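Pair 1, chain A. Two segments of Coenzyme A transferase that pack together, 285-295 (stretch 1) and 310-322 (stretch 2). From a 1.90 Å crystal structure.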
# COMPACT_ATOMS: atom_id res chain seq x y z
N THR A 285 8.69 4.75 -21.28
CA THR A 285 9.54 3.58 -21.33
C THR A 285 8.73 2.35 -21.75
O THR A 285 9.18 1.54 -22.56
CB THR A 285 10.21 3.35 -19.97
OG1 THR A 285 11.11 4.43 -19.71
CG2 THR A 285 10.97 2.01 -19.93
N LEU A 286 7.53 2.21 -21.20
CA LEU A 286 6.67 1.10 -21.57
C LEU A 286 5.59 1.59 -22.52
O LEU A 286 5.18 2.75 -22.44
CB LEU A 286 6.00 0.48 -20.33
CG LEU A 286 6.95 -0.04 -19.26
CD1 LEU A 286 6.17 -0.67 -18.07
CD2 LEU A 286 7.92 -1.05 -19.87
N ASP A 287 5.11 0.71 -23.40
CA ASP A 287 4.02 1.07 -24.30
C ASP A 287 4.32 2.34 -25.07
O ASP A 287 3.46 3.20 -25.26
CB ASP A 287 2.73 1.23 -23.50
CG ASP A 287 2.46 0.04 -22.61
OD1 ASP A 287 2.10 -1.04 -23.13
OD2 ASP A 287 2.61 0.18 -21.38
N ARG A 288 5.57 2.49 -25.50
CA ARG A 288 5.93 3.72 -26.17
C ARG A 288 5.05 3.92 -27.40
O ARG A 288 4.79 2.98 -28.16
CB ARG A 288 7.42 3.74 -26.54
CG ARG A 288 7.87 5.06 -27.18
CD ARG A 288 9.39 5.09 -27.37
NE ARG A 288 9.79 6.18 -28.26
CZ ARG A 288 10.96 6.81 -28.20
NH1 ARG A 288 11.85 6.47 -27.28
NH2 ARG A 288 11.23 7.79 -29.06
N GLY A 289 4.57 5.14 -27.58
CA GLY A 289 3.74 5.45 -28.73
C GLY A 289 2.25 5.22 -28.54
O GLY A 289 1.46 5.56 -29.41
N ARG A 290 1.85 4.65 -27.41
CA ARG A 290 0.42 4.35 -27.22
C ARG A 290 -0.09 4.79 -25.85
O ARG A 290 0.62 4.69 -24.86
CB ARG A 290 0.11 2.88 -27.51
CG ARG A 290 0.71 1.91 -26.53
CD ARG A 290 0.72 0.47 -27.06
NE ARG A 290 1.42 -0.42 -26.13
CZ ARG A 290 1.79 -1.66 -26.41
NH1 ARG A 290 1.52 -2.20 -27.60
NH2 ARG A 290 2.43 -2.37 -25.49
N SER A 291 -1.32 5.31 -25.83
CA SER A 291 -1.95 5.73 -24.58
C SER A 291 -2.58 4.50 -23.93
O SER A 291 -3.41 3.83 -24.54
CB SER A 291 -3.02 6.79 -24.84
OG SER A 291 -2.46 8.00 -25.33
N VAL A 292 -2.17 4.21 -22.70
CA VAL A 292 -2.63 3.01 -21.99
C VAL A 292 -3.67 3.37 -20.94
O VAL A 292 -3.51 4.38 -20.22
CB VAL A 292 -1.43 2.28 -21.32
CG1 VAL A 292 -1.91 1.22 -20.34
CG2 VAL A 292 -0.54 1.65 -22.40
N PHE A 293 -4.74 2.56 -20.86
CA PHE A 293 -5.81 2.75 -19.88
C PHE A 293 -6.43 1.38 -19.57
O PHE A 293 -6.22 0.43 -20.32
CB PHE A 293 -6.89 3.70 -20.40
CG PHE A 293 -7.75 3.11 -21.51
CD1 PHE A 293 -9.03 2.66 -21.24
CD2 PHE A 293 -7.24 3.00 -22.81
CE1 PHE A 293 -9.82 2.10 -22.25
CE2 PHE A 293 -8.02 2.45 -23.83
CZ PHE A 293 -9.31 2.00 -23.55
N THR A 294 -7.17 1.27 -18.47
CA THR A 294 -7.80 -0.01 -18.15
C THR A 294 -9.33 -0.01 -18.30
O THR A 294 -9.91 -1.05 -18.59
CB THR A 294 -7.36 -0.56 -16.77
OG1 THR A 294 -7.46 -1.99 -16.79
CG2 THR A 294 -8.21 -0.00 -15.62
N PHE A 295 -9.97 1.14 -18.12
CA PHE A 295 -11.36 1.30 -18.58
C PHE A 295 -11.64 2.78 -18.89
O PHE A 295 -10.89 3.68 -18.46
CB PHE A 295 -12.37 0.67 -17.59
CG PHE A 295 -12.68 1.52 -16.37
CD1 PHE A 295 -13.86 2.24 -16.30
CD2 PHE A 295 -11.79 1.58 -15.30
CE1 PHE A 295 -14.16 3.02 -15.19
CE2 PHE A 295 -12.08 2.35 -14.18
CZ PHE A 295 -13.27 3.06 -14.12
N PRO A 310 -5.26 3.52 -33.49
CA PRO A 310 -4.02 2.72 -33.41
C PRO A 310 -3.05 3.19 -32.34
O PRO A 310 -2.04 2.52 -32.10
CB PRO A 310 -3.38 2.93 -34.80
CG PRO A 310 -4.38 3.70 -35.62
CD PRO A 310 -5.28 4.39 -34.67
N ALA A 311 -3.34 4.33 -31.71
CA ALA A 311 -2.47 4.86 -30.67
C ALA A 311 -3.10 4.84 -29.28
O ALA A 311 -2.60 5.48 -28.36
CB ALA A 311 -1.99 6.27 -31.02
N ILE A 312 -4.20 4.12 -29.13
CA ILE A 312 -4.82 3.93 -27.82
C ILE A 312 -4.84 2.42 -27.58
O ILE A 312 -5.22 1.65 -28.47
CB ILE A 312 -6.24 4.56 -27.75
CG1 ILE A 312 -6.15 6.07 -27.94
CG2 ILE A 312 -6.93 4.27 -26.41
CD1 ILE A 312 -7.51 6.77 -28.09
N PHE A 313 -4.41 1.99 -26.40
CA PHE A 313 -4.22 0.56 -26.17
C PHE A 313 -4.64 0.19 -24.76
O PHE A 313 -3.94 0.51 -23.81
CB PHE A 313 -2.74 0.20 -26.40
CG PHE A 313 -2.48 -1.27 -26.53
CD1 PHE A 313 -2.79 -1.94 -27.70
CD2 PHE A 313 -1.87 -1.97 -25.50
CE1 PHE A 313 -2.53 -3.30 -27.83
CE2 PHE A 313 -1.60 -3.32 -25.63
CZ PHE A 313 -1.93 -3.99 -26.79
N SER A 314 -5.79 -0.47 -24.60
CA SER A 314 -6.22 -0.86 -23.27
C SER A 314 -5.39 -2.03 -22.75
O SER A 314 -4.95 -2.90 -23.51
CB SER A 314 -7.71 -1.20 -23.24
OG SER A 314 -7.95 -2.40 -23.94
N ARG A 315 -5.17 -2.04 -21.44
CA ARG A 315 -4.50 -3.17 -20.80
C ARG A 315 -5.19 -3.53 -19.49
O ARG A 315 -5.90 -2.71 -18.91
CB ARG A 315 -3.00 -2.86 -20.62
CG ARG A 315 -2.31 -2.57 -21.96
CD ARG A 315 -0.79 -2.66 -21.89
NE ARG A 315 -0.33 -4.00 -21.55
CZ ARG A 315 0.92 -4.43 -21.66
NH1 ARG A 315 1.86 -3.61 -22.12
NH2 ARG A 315 1.24 -5.68 -21.32
N PRO A 316 -5.01 -4.77 -19.03
CA PRO A 316 -5.72 -5.22 -17.82
C PRO A 316 -5.27 -4.50 -16.57
O PRO A 316 -4.15 -3.99 -16.52
CB PRO A 316 -5.35 -6.71 -17.72
CG PRO A 316 -4.18 -6.91 -18.64
CD PRO A 316 -4.34 -5.88 -19.72
N VAL A 317 -6.13 -4.47 -15.55
CA VAL A 317 -5.88 -3.62 -14.39
C VAL A 317 -4.68 -4.09 -13.56
O VAL A 317 -4.01 -3.29 -12.93
CB VAL A 317 -7.15 -3.47 -13.51
CG1 VAL A 317 -7.58 -4.85 -12.94
CG2 VAL A 317 -6.92 -2.44 -12.41
N ASP A 318 -4.38 -5.39 -13.61
CA ASP A 318 -3.24 -5.88 -12.84
C ASP A 318 -1.91 -5.47 -13.47
O ASP A 318 -0.86 -5.59 -12.85
CB ASP A 318 -3.31 -7.40 -12.61
CG ASP A 318 -3.46 -8.20 -13.91
OD1 ASP A 318 -4.25 -7.81 -14.80
OD2 ASP A 318 -2.78 -9.23 -14.03
N TYR A 319 -1.96 -4.96 -14.70
CA TYR A 319 -0.79 -4.31 -15.32
C TYR A 319 -0.83 -2.81 -15.06
O TYR A 319 0.10 -2.21 -14.51
CB TYR A 319 -0.77 -4.56 -16.83
CG TYR A 319 0.30 -3.82 -17.62
CD1 TYR A 319 1.57 -4.36 -17.79
CD2 TYR A 319 0.04 -2.58 -18.21
CE1 TYR A 319 2.54 -3.70 -18.51
CE2 TYR A 319 1.02 -1.91 -18.93
CZ TYR A 319 2.27 -2.48 -19.08
OH TYR A 319 3.25 -1.82 -19.80
N VAL A 320 -1.94 -2.20 -15.46
CA VAL A 320 -2.02 -0.74 -15.45
C VAL A 320 -1.84 -0.17 -14.05
O VAL A 320 -1.15 0.85 -13.88
CB VAL A 320 -3.38 -0.27 -16.01
CG1 VAL A 320 -3.55 1.23 -15.78
CG2 VAL A 320 -3.50 -0.64 -17.50
N ASN A 321 -2.45 -0.81 -13.06
CA ASN A 321 -2.42 -0.31 -11.69
C ASN A 321 -1.33 -0.96 -10.83
O ASN A 321 -1.35 -0.82 -9.62
CB ASN A 321 -3.79 -0.49 -11.00
CG ASN A 321 -4.79 0.57 -11.42
OD1 ASN A 321 -4.99 0.80 -12.61
ND2 ASN A 321 -5.41 1.25 -10.43
N ASP A 322 -0.39 -1.67 -11.44
CA ASP A 322 0.75 -2.20 -10.70
C ASP A 322 1.74 -1.05 -10.47
O ASP A 322 2.27 -0.49 -11.42
CB ASP A 322 1.43 -3.32 -11.49
CG ASP A 322 2.61 -3.95 -10.75
OD1 ASP A 322 3.13 -3.34 -9.79
OD2 ASP A 322 3.01 -5.07 -11.14
O HOH W 1 -2.57 8.18 -27.93

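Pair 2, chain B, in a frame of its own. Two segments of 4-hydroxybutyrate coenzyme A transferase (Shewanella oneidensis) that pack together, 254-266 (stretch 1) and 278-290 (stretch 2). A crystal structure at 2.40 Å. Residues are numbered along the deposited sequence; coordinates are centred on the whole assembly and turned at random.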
# COMPACT_ATOMS: atom_id res chain seq x y z
N ARG B 254 -16.37 -3.22 16.62
CA ARG B 254 -15.87 -2.51 17.79
C ARG B 254 -15.88 -1.01 17.52
O ARG B 254 -15.87 -0.20 18.45
CB ARG B 254 -14.45 -2.98 18.16
CG ARG B 254 -14.34 -4.48 18.37
CD ARG B 254 -13.14 -4.87 19.25
NE ARG B 254 -12.92 -6.32 19.32
CZ ARG B 254 -13.84 -7.22 19.66
NH1 ARG B 254 -13.52 -8.51 19.69
NH2 ARG B 254 -15.08 -6.85 19.97
N PHE B 255 -15.89 -0.65 16.24
CA PHE B 255 -15.90 0.75 15.86
C PHE B 255 -17.28 1.06 15.34
O PHE B 255 -17.66 0.62 14.25
CB PHE B 255 -14.84 1.02 14.80
CG PHE B 255 -14.82 2.43 14.30
CD1 PHE B 255 -15.58 2.80 13.20
CD2 PHE B 255 -14.03 3.39 14.92
CE1 PHE B 255 -15.55 4.11 12.72
CE2 PHE B 255 -13.99 4.70 14.45
CZ PHE B 255 -14.75 5.06 13.35
N TYR B 256 -18.04 1.81 16.14
CA TYR B 256 -19.41 2.17 15.81
C TYR B 256 -20.28 0.91 15.69
O TYR B 256 -20.84 0.63 14.64
CB TYR B 256 -19.48 2.96 14.50
CG TYR B 256 -19.26 4.45 14.65
CD1 TYR B 256 -17.98 4.97 14.88
CD2 TYR B 256 -20.32 5.34 14.55
CE1 TYR B 256 -17.77 6.34 14.99
CE2 TYR B 256 -20.13 6.71 14.66
CZ TYR B 256 -18.85 7.21 14.88
OH TYR B 256 -18.66 8.57 14.98
N PRO B 257 -20.38 0.13 16.78
CA PRO B 257 -21.19 -1.09 16.76
C PRO B 257 -22.69 -0.78 16.67
O PRO B 257 -23.14 0.27 17.12
CB PRO B 257 -20.80 -1.78 18.06
CG PRO B 257 -20.47 -0.63 18.97
CD PRO B 257 -19.66 0.27 18.06
N GLY B 258 -23.44 -1.71 16.10
CA GLY B 258 -24.87 -1.52 15.97
C GLY B 258 -25.27 -0.63 14.80
O GLY B 258 -26.45 -0.55 14.46
N LYS B 259 -24.30 0.03 14.17
CA LYS B 259 -24.58 0.92 13.04
C LYS B 259 -23.81 0.59 11.76
O LYS B 259 -22.70 0.06 11.80
CB LYS B 259 -24.27 2.37 13.43
CG LYS B 259 -24.83 2.78 14.79
CD LYS B 259 -24.82 4.30 14.97
CE LYS B 259 -25.26 4.68 16.38
NZ LYS B 259 -24.21 4.25 17.36
N LEU B 260 -24.41 0.91 10.61
CA LEU B 260 -23.75 0.69 9.33
C LEU B 260 -22.91 1.93 9.08
O LEU B 260 -23.34 3.04 9.38
CB LEU B 260 -24.78 0.55 8.21
CG LEU B 260 -25.83 -0.53 8.37
CD1 LEU B 260 -26.79 -0.50 7.19
CD2 LEU B 260 -25.14 -1.87 8.46
N VAL B 261 -21.71 1.75 8.53
CA VAL B 261 -20.84 2.88 8.23
C VAL B 261 -20.38 2.84 6.75
O VAL B 261 -20.10 1.77 6.23
CB VAL B 261 -19.58 2.87 9.18
CG1 VAL B 261 -18.69 4.08 8.93
CG2 VAL B 261 -20.05 2.87 10.65
N THR B 262 -20.36 4.00 6.10
CA THR B 262 -19.92 4.13 4.71
C THR B 262 -19.57 5.57 4.40
O THR B 262 -19.87 6.47 5.18
CB THR B 262 -20.98 3.75 3.65
OG1 THR B 262 -22.23 4.37 3.99
CG2 THR B 262 -21.13 2.28 3.54
N GLY B 263 -18.97 5.75 3.23
CA GLY B 263 -18.61 7.08 2.78
C GLY B 263 -19.72 7.62 1.90
O GLY B 263 -19.90 8.83 1.79
N PHE B 264 -20.46 6.71 1.26
CA PHE B 264 -21.58 7.07 0.40
C PHE B 264 -22.48 5.88 0.04
O PHE B 264 -22.20 4.74 0.39
CB PHE B 264 -21.09 7.76 -0.87
CG PHE B 264 -19.89 7.13 -1.49
CD1 PHE B 264 -18.62 7.46 -1.04
CD2 PHE B 264 -20.04 6.19 -2.50
CE1 PHE B 264 -17.49 6.85 -1.59
CE2 PHE B 264 -18.91 5.57 -3.06
CZ PHE B 264 -17.64 5.90 -2.60
N ALA B 265 -23.59 6.18 -0.63
CA ALA B 265 -24.55 5.16 -1.04
C ALA B 265 -25.04 5.39 -2.47
O ALA B 265 -25.02 6.52 -2.98
CB ALA B 265 -25.74 5.18 -0.08
N LEU B 266 -25.51 4.33 -3.10
CA LEU B 266 -25.98 4.41 -4.48
C LEU B 266 -26.93 3.23 -4.75
O LEU B 266 -26.56 2.08 -4.54
CB LEU B 266 -24.79 4.33 -5.44
CG LEU B 266 -25.08 4.85 -6.84
CD1 LEU B 266 -25.07 6.37 -6.75
CD2 LEU B 266 -24.05 4.37 -7.84
N ASN B 278 -31.82 8.08 9.06
CA ASN B 278 -31.77 6.81 9.79
C ASN B 278 -30.60 6.74 10.77
O ASN B 278 -29.45 6.57 10.35
CB ASN B 278 -31.68 5.63 8.82
CG ASN B 278 -31.95 4.29 9.49
OD1 ASN B 278 -31.74 4.12 10.69
ND2 ASN B 278 -32.41 3.33 8.70
N PRO B 279 -30.88 6.82 12.08
CA PRO B 279 -29.86 6.77 13.13
C PRO B 279 -28.92 5.57 13.02
O PRO B 279 -27.78 5.62 13.48
CB PRO B 279 -30.68 6.72 14.41
CG PRO B 279 -31.92 7.41 14.06
CD PRO B 279 -32.22 6.90 12.68
N ALA B 280 -29.41 4.48 12.44
CA ALA B 280 -28.60 3.28 12.32
C ALA B 280 -27.59 3.32 11.17
O ALA B 280 -26.68 2.50 11.12
CB ALA B 280 -29.50 2.05 12.20
N VAL B 281 -27.75 4.27 10.25
CA VAL B 281 -26.83 4.39 9.11
C VAL B 281 -25.97 5.64 9.23
O VAL B 281 -26.48 6.76 9.26
CB VAL B 281 -27.58 4.41 7.75
CG1 VAL B 281 -26.58 4.37 6.60
CG2 VAL B 281 -28.54 3.23 7.65
N ILE B 282 -24.67 5.44 9.30
CA ILE B 282 -23.75 6.55 9.43
C ILE B 282 -22.82 6.75 8.23
O ILE B 282 -22.00 5.88 7.89
CB ILE B 282 -22.89 6.39 10.69
CG1 ILE B 282 -23.79 6.35 11.92
CG2 ILE B 282 -21.86 7.53 10.78
CD1 ILE B 282 -24.65 7.60 12.10
N PHE B 283 -22.98 7.89 7.58
CA PHE B 283 -22.17 8.27 6.44
C PHE B 283 -21.03 9.05 7.04
O PHE B 283 -21.20 10.17 7.52
CB PHE B 283 -22.96 9.16 5.47
CG PHE B 283 -23.96 8.41 4.64
CD1 PHE B 283 -25.12 7.89 5.21
CD2 PHE B 283 -23.72 8.17 3.29
CE1 PHE B 283 -26.01 7.15 4.46
CE2 PHE B 283 -24.61 7.43 2.53
CZ PHE B 283 -25.76 6.92 3.11
N MSE B 284 -19.86 8.45 6.99
CA MSE B 284 -18.66 9.03 7.55
C MSE B 284 -17.71 9.51 6.47
O MSE B 284 -17.77 9.04 5.34
CB MSE B 284 -17.99 7.96 8.39
CG MSE B 284 -16.90 8.42 9.31
SE MSE B 284 -16.38 6.85 10.29
CE MSE B 284 -17.76 6.94 11.64
N ASP B 285 -16.83 10.44 6.85
CA ASP B 285 -15.82 11.02 5.97
C ASP B 285 -14.81 9.97 5.53
O ASP B 285 -14.24 9.27 6.37
CB ASP B 285 -15.11 12.16 6.72
CG ASP B 285 -13.87 12.67 6.00
OD1 ASP B 285 -13.70 12.40 4.79
OD2 ASP B 285 -13.06 13.36 6.65
N ILE B 286 -14.58 9.85 4.23
CA ILE B 286 -13.64 8.86 3.70
C ILE B 286 -12.27 8.89 4.37
O ILE B 286 -11.57 7.88 4.40
CB ILE B 286 -13.40 9.04 2.20
CG1 ILE B 286 -13.09 10.51 1.93
CG2 ILE B 286 -14.60 8.57 1.41
CD1 ILE B 286 -12.64 10.76 0.54
N GLU B 287 -11.87 10.03 4.90
CA GLU B 287 -10.57 10.11 5.56
C GLU B 287 -10.54 9.17 6.76
O GLU B 287 -9.47 8.76 7.20
CB GLU B 287 -10.28 11.54 6.01
CG GLU B 287 -8.91 11.68 6.66
CD GLU B 287 -8.53 13.13 6.89
OE1 GLU B 287 -7.51 13.37 7.57
OE2 GLU B 287 -9.24 14.03 6.38
N GLN B 288 -11.72 8.82 7.27
CA GLN B 288 -11.86 7.92 8.41
C GLN B 288 -12.32 6.52 7.99
O GLN B 288 -11.68 5.53 8.32
CB GLN B 288 -12.85 8.47 9.43
CG GLN B 288 -12.25 9.30 10.53
CD GLN B 288 -11.57 10.54 10.01
OE1 GLN B 288 -10.34 10.56 9.85
NE2 GLN B 288 -12.35 11.58 9.73
N VAL B 289 -13.44 6.45 7.27
CA VAL B 289 -13.97 5.17 6.83
C VAL B 289 -12.96 4.36 6.03
O VAL B 289 -12.92 3.12 6.14
CB VAL B 289 -15.27 5.33 5.99
CG1 VAL B 289 -15.01 6.18 4.78
CG2 VAL B 289 -15.79 3.96 5.55
N ASN B 290 -12.12 5.04 5.25
CA ASN B 290 -11.10 4.39 4.43
C ASN B 290 -9.70 4.47 5.05
O ASN B 290 -8.69 4.37 4.34
CB ASN B 290 -11.08 4.98 3.02
CG ASN B 290 -12.18 4.44 2.16
OD1 ASN B 290 -13.34 4.39 2.56
ND2 ASN B 290 -11.83 4.02 0.94

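Pairs 1 and 2 share one backbone arrangement: a type II turn leads into a short strand, which lies parallel to a second strand that runs on into a helix. Over 14 central residues the backbones superpose with an RMSD of 0.4 Å. The strand axes approach to 4.8 Å in both, at 26° in pair 1 and 18° in pair 2, and the buried areas are nearly equal, 772 and 774 Å². The turns, A:Asp287 to A:Arg290 and B:Tyr256 to B:Lys259, place A:Gly289 on B:Gly258, where the backbone angles by themselves call for glycine.

The hydrogen-bond ladder is largely conserved. A:Ser291 N donates to A:Ala311 O (2.8 Å), as B:Leu260 N does to B:Ala280 O (2.8 Å); A:Phe313 N to A:Ser291 O (2.8 Å) matches B:Ile282 N to B:Leu260 O (2.7 Å), and A:Arg315 N to A:Phe293 O (2.9 Å) matches B:Met284 N to B:Thr262 O (2.7 Å). One rung differs: B:Thr262 N bonds B:Ile282 O at 3.1 Å, whereas A:Phe293 N stands 3.7 Å from A:Phe313 O, without a hydrogen bond.

The sharpest contrast lies beside the turn. In pair 1, A:Asp287 is a polar hub: its OD1 forms a salt bridge with A:Arg315 NH1 (2.8 Å) and another with A:Arg290 NH2 (2.7 Å), while its OD2 accepts from A:Tyr319 OH (2.6 Å). The shared carboxylate offsets the closeness of the two arginines, and the A:Arg290 guanidinium lies flat on the A:Phe313 ring, with centres 4.1 Å apart. In pair 2 the same positions make an apolar contact. B:Tyr256 replaces the aspartate and selenomethionine B:Met284 the arginine; B:Met284 CE sits over the tyrosine ring face, 3.6 Å from its centroid, and 3.7 Å from B:Phe255 CE1. B:Lys259 CD packs against B:Ile282 CG1 at 3.8 Å.

On the face bearing A:Phe293 and A:Ser314, the large and small residues change strands. The A:Phe293 ring takes A:Ser314 CB over its face, 3.9 Å from the centroid; in pair 2 the ring belongs to B:Phe283, with B:Thr262 OG1 over its face and B:Ala265 CB 3.6 Å from its CE2.

At the helix start, A:Thr294 OG1 donates to A:Arg315 O (2.7 Å). Its counterpart B:Gly263 has no side chain, and an ideal CB there would come within a tight 3.1 Å of B:Ile286 CG2. Nearby, A:Val292 CG1 packs on A:Val320 CG2 at 3.7 Å; the matching B:Val261 CG1 and B:Val289 CG2 are 4.5 Å apart.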